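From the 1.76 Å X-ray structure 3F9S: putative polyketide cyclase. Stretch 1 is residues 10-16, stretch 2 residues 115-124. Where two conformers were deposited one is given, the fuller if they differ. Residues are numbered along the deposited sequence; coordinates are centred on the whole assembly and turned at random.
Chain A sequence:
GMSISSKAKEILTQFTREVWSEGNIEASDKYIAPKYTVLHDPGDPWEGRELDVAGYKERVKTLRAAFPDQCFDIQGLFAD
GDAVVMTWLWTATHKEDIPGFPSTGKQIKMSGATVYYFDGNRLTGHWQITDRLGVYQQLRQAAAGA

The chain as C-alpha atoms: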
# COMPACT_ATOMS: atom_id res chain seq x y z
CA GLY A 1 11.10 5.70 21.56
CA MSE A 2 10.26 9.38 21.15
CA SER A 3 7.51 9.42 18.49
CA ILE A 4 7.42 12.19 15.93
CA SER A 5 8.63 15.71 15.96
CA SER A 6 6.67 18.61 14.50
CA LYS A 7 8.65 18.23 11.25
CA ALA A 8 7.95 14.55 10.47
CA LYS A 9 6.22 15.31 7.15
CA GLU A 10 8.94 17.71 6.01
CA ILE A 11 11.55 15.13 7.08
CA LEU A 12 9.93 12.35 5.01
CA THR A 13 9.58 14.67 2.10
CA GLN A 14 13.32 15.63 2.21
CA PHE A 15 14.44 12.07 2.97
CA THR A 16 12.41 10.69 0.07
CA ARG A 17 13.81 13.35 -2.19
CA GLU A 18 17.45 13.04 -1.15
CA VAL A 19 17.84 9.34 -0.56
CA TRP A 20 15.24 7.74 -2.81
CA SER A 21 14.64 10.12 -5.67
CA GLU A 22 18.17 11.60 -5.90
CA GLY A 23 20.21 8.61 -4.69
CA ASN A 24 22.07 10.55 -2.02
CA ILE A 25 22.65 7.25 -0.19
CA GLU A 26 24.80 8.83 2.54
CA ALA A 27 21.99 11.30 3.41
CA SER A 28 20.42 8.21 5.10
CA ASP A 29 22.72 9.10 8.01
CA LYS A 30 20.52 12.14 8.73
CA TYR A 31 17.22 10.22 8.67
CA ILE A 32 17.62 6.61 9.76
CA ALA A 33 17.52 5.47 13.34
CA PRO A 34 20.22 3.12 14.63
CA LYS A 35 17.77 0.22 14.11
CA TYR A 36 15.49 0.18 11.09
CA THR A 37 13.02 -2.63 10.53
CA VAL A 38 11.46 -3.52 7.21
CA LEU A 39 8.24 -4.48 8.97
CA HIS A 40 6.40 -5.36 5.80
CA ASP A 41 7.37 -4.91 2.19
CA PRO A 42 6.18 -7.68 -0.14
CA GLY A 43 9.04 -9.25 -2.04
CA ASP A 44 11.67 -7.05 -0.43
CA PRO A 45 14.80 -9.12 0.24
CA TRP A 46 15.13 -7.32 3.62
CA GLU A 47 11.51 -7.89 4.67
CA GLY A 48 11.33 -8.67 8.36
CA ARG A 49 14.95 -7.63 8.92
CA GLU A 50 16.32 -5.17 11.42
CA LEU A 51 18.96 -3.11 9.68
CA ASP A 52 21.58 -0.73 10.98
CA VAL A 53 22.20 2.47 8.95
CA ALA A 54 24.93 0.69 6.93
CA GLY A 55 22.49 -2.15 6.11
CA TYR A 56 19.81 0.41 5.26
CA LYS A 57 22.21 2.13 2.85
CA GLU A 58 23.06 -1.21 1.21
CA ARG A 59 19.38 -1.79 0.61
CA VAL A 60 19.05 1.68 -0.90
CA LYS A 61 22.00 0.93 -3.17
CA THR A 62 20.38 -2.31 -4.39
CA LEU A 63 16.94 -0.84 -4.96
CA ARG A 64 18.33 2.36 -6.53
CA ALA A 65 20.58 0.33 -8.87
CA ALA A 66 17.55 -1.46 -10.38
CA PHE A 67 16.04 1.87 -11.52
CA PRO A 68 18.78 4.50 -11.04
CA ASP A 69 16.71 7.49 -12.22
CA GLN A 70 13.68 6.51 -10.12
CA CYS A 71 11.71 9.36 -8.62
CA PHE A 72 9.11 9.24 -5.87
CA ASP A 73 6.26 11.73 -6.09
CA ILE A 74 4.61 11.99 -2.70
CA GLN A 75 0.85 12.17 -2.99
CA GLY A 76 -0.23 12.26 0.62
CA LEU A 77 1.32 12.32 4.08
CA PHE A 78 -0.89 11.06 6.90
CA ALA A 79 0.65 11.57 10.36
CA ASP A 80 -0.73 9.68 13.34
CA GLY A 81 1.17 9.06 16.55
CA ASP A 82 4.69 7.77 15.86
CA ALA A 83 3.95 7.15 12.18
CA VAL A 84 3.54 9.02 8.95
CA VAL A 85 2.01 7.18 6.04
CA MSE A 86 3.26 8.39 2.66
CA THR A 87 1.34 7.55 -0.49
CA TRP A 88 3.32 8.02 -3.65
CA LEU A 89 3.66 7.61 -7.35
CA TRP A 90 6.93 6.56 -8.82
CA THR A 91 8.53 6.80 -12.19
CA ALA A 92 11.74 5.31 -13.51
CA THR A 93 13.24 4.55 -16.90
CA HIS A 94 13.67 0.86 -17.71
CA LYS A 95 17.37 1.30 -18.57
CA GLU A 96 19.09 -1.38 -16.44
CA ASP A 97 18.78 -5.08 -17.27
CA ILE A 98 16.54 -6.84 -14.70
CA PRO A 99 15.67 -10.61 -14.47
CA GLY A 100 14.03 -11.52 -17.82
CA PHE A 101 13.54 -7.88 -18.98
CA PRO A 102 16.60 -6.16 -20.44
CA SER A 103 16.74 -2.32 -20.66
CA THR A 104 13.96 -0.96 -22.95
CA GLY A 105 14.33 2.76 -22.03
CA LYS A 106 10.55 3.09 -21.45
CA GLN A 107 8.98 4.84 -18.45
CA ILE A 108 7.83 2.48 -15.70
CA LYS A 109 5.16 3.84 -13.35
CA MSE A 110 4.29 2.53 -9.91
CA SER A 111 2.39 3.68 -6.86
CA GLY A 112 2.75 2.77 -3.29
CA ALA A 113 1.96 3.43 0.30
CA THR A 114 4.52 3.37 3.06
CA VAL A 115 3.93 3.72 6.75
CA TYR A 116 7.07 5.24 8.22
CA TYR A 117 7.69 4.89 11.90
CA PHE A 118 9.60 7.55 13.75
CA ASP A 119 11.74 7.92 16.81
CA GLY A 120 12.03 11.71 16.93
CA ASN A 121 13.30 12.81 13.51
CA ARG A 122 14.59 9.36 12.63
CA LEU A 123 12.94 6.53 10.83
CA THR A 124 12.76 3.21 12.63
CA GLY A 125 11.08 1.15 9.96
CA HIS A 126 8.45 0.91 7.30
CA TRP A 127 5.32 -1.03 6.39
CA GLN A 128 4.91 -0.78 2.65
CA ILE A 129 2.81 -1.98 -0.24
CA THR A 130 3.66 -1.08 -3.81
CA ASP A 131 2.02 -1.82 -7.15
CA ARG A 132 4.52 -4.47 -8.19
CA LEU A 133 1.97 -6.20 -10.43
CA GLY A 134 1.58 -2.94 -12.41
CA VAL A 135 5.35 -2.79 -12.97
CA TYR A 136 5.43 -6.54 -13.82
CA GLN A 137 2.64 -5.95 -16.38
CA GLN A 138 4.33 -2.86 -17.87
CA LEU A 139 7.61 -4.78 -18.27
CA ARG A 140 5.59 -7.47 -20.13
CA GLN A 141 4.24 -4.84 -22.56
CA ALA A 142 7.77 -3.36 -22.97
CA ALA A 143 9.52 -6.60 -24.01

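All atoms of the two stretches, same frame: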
# COMPACT_ATOMS: atom_id res chain seq x y z
N GLU A 10 7.87 17.03 6.73
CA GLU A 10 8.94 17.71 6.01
C GLU A 10 10.15 16.79 5.93
O GLU A 10 10.80 16.70 4.89
CB GLU A 10 9.25 19.07 6.66
CG GLU A 10 8.15 20.11 6.38
CD GLU A 10 8.12 21.28 7.37
OE1 GLU A 10 7.82 21.05 8.56
OE2 GLU A 10 8.31 22.44 6.95
N ILE A 11 10.43 16.08 7.02
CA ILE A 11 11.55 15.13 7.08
C ILE A 11 11.38 14.03 6.04
O ILE A 11 12.31 13.77 5.28
CB ILE A 11 11.70 14.54 8.49
CG1 ILE A 11 12.25 15.60 9.44
CG2 ILE A 11 12.61 13.30 8.48
CD1 ILE A 11 12.01 15.27 10.86
N LEU A 12 10.21 13.40 6.00
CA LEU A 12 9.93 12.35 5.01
C LEU A 12 10.05 12.85 3.60
O LEU A 12 10.59 12.16 2.75
CB LEU A 12 8.52 11.75 5.12
CG LEU A 12 8.26 10.64 6.12
CD1 LEU A 12 6.84 10.08 5.90
CD2 LEU A 12 9.32 9.55 6.02
N THR A 13 9.51 14.04 3.39
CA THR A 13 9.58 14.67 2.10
C THR A 13 11.05 14.85 1.67
O THR A 13 11.39 14.42 0.57
CB THR A 13 8.83 15.99 2.04
OG1 THR A 13 7.48 15.78 2.48
CG2 THR A 13 8.84 16.57 0.60
N GLN A 14 11.90 15.39 2.55
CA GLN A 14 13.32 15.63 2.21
C GLN A 14 14.07 14.32 2.04
O GLN A 14 14.83 14.15 1.11
CB GLN A 14 14.03 16.48 3.28
CG GLN A 14 15.33 17.12 2.76
CD GLN A 14 16.18 17.80 3.83
OE1 GLN A 14 16.20 17.41 5.00
NE2 GLN A 14 16.95 18.80 3.40
N PHE A 15 13.85 13.41 2.99
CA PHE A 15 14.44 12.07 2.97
C PHE A 15 14.13 11.34 1.67
O PHE A 15 15.03 10.81 1.03
CB PHE A 15 13.88 11.29 4.16
CG PHE A 15 13.86 9.80 3.99
CD1 PHE A 15 15.01 9.04 3.98
CD2 PHE A 15 12.64 9.16 3.84
CE1 PHE A 15 14.94 7.65 3.84
CE2 PHE A 15 12.56 7.81 3.70
CZ PHE A 15 13.69 7.05 3.69
N THR A 16 12.86 11.36 1.28
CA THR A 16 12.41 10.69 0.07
C THR A 16 13.09 11.31 -1.13
O THR A 16 13.57 10.61 -2.01
CB THR A 16 10.87 10.77 -0.07
OG1 THR A 16 10.28 10.09 1.05
CG2 THR A 16 10.38 10.12 -1.37
N VAL A 115 4.05 3.23 5.39
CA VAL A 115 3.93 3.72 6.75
C VAL A 115 5.37 3.83 7.22
O VAL A 115 6.11 2.84 7.17
CB VAL A 115 3.22 2.75 7.69
CG1 VAL A 115 3.09 3.41 9.07
CG2 VAL A 115 1.83 2.38 7.12
N TYR A 116 5.75 5.01 7.68
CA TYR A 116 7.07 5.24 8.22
C TYR A 116 6.90 5.47 9.68
O TYR A 116 6.03 6.23 10.06
CB TYR A 116 7.72 6.47 7.61
CG TYR A 116 8.49 6.13 6.39
CD1 TYR A 116 9.70 5.44 6.51
CD2 TYR A 116 8.04 6.46 5.12
CE1 TYR A 116 10.44 5.10 5.43
CE2 TYR A 116 8.78 6.12 4.00
CZ TYR A 116 9.97 5.43 4.17
OH TYR A 116 10.75 5.08 3.11
N TYR A 117 7.70 4.77 10.47
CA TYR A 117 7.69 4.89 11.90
C TYR A 117 8.87 5.74 12.29
O TYR A 117 9.96 5.57 11.75
CB TYR A 117 7.76 3.51 12.54
CG TYR A 117 6.48 2.79 12.33
CD1 TYR A 117 5.40 3.07 13.17
CD2 TYR A 117 6.29 1.88 11.28
CE1 TYR A 117 4.19 2.45 13.01
CE2 TYR A 117 5.04 1.24 11.11
CZ TYR A 117 4.01 1.54 11.98
OH TYR A 117 2.77 0.96 11.92
N PHE A 118 8.63 6.58 13.30
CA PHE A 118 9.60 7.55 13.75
C PHE A 118 10.00 7.36 15.19
O PHE A 118 9.25 6.85 16.01
CB PHE A 118 9.02 8.95 13.67
CG PHE A 118 8.96 9.49 12.30
CD1 PHE A 118 7.95 9.09 11.43
CD2 PHE A 118 9.89 10.44 11.88
CE1 PHE A 118 7.88 9.62 10.16
CE2 PHE A 118 9.82 10.97 10.62
CZ PHE A 118 8.81 10.56 9.76
N ASP A 119 11.23 7.78 15.45
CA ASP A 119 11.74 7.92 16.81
C ASP A 119 12.35 9.31 16.69
O ASP A 119 13.46 9.44 16.19
CB ASP A 119 12.74 6.82 17.13
CG ASP A 119 13.31 6.91 18.52
OD1 ASP A 119 13.09 7.91 19.22
OD2 ASP A 119 14.02 5.96 18.92
N GLY A 120 11.60 10.33 17.12
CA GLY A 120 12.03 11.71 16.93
C GLY A 120 12.03 12.00 15.44
O GLY A 120 11.05 11.73 14.76
N ASN A 121 13.14 12.52 14.93
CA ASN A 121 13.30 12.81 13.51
C ASN A 121 13.82 11.65 12.69
O ASN A 121 14.04 11.83 11.51
CB ASN A 121 14.25 14.00 13.31
CG ASN A 121 13.63 15.31 13.69
OD1 ASN A 121 12.48 15.36 14.11
ND2 ASN A 121 14.37 16.37 13.48
N ARG A 122 13.97 10.48 13.30
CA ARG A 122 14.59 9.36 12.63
C ARG A 122 13.63 8.25 12.38
O ARG A 122 12.68 8.05 13.13
CB ARG A 122 15.82 8.92 13.40
CG ARG A 122 16.91 9.93 13.20
CD ARG A 122 18.06 9.69 14.07
NE ARG A 122 19.07 10.72 13.83
CZ ARG A 122 19.94 10.75 12.84
NH1 ARG A 122 20.01 9.77 11.94
NH2 ARG A 122 20.79 11.75 12.75
N LEU A 123 13.84 7.56 11.26
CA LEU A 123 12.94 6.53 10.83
C LEU A 123 13.42 5.22 11.41
O LEU A 123 14.61 4.92 11.38
CB LEU A 123 12.93 6.43 9.32
CG LEU A 123 12.56 7.74 8.61
CD1 LEU A 123 12.64 7.55 7.11
CD2 LEU A 123 11.17 8.26 9.01
N THR A 124 12.48 4.49 11.99
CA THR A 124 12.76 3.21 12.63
C THR A 124 12.29 2.01 11.83
O THR A 124 12.58 0.87 12.20
CB THR A 124 12.13 3.13 14.01
OG1 THR A 124 10.71 3.19 13.86
CG2 THR A 124 12.65 4.27 14.88

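Residues 10-16, part of a longer helix, lie across a strand entering at Val-115 and running through Phe-118, and a second from Arg-122 onward. The chain turns a corner at Asp-119, in a type II' turn from Asp-119 to Arg-122 held by Asp-119 N to Arg-122 O at 2.7 Å. Helix and first strand axes pass 11.2 Å apart at 115°, and no hydrogen bond crosses: the contacts across are mainly apolar and aromatic. The helix offers Ile-11, Leu-12 and Phe-15, an i, i+1, i+4 stripe; Glu-10, Thr-13 and Gln-14 stay out of reach. From the strands, Tyr-116, Phe-118 and Leu-123 point toward it, all with chi1 m (-89°, -75° and -57°).

Leu-12 leaves its backbone sideways, but its m,t rotamer carries the tip inward, setting CD2 3.8 Å from the Tyr-116 ring centroid, over the face. Its CG meets the edge of Phe-118, 3.7 Å from CZ. Phe-15, with chi1 t, presents its edge to the face of Tyr-116 in an offset pair, planes at 86°. Leu-123, with chi2 t, places CD1 over a face of Phe-15, 3.6 Å from the centroid, and CD2 3.7 Å from Leu-12 CD2. Tyr-116 OH is hydrogen-bonded elsewhere in the structure, which satisfies it; it also lies 3.3 Å from Phe-15 CE2, near the plane of that ring. Ile-11, also m,t, extends CD1 to 3.3 Å from Asn-121 CG, beside the turn, where Gly-120 adopts a positive phi that favours glycine.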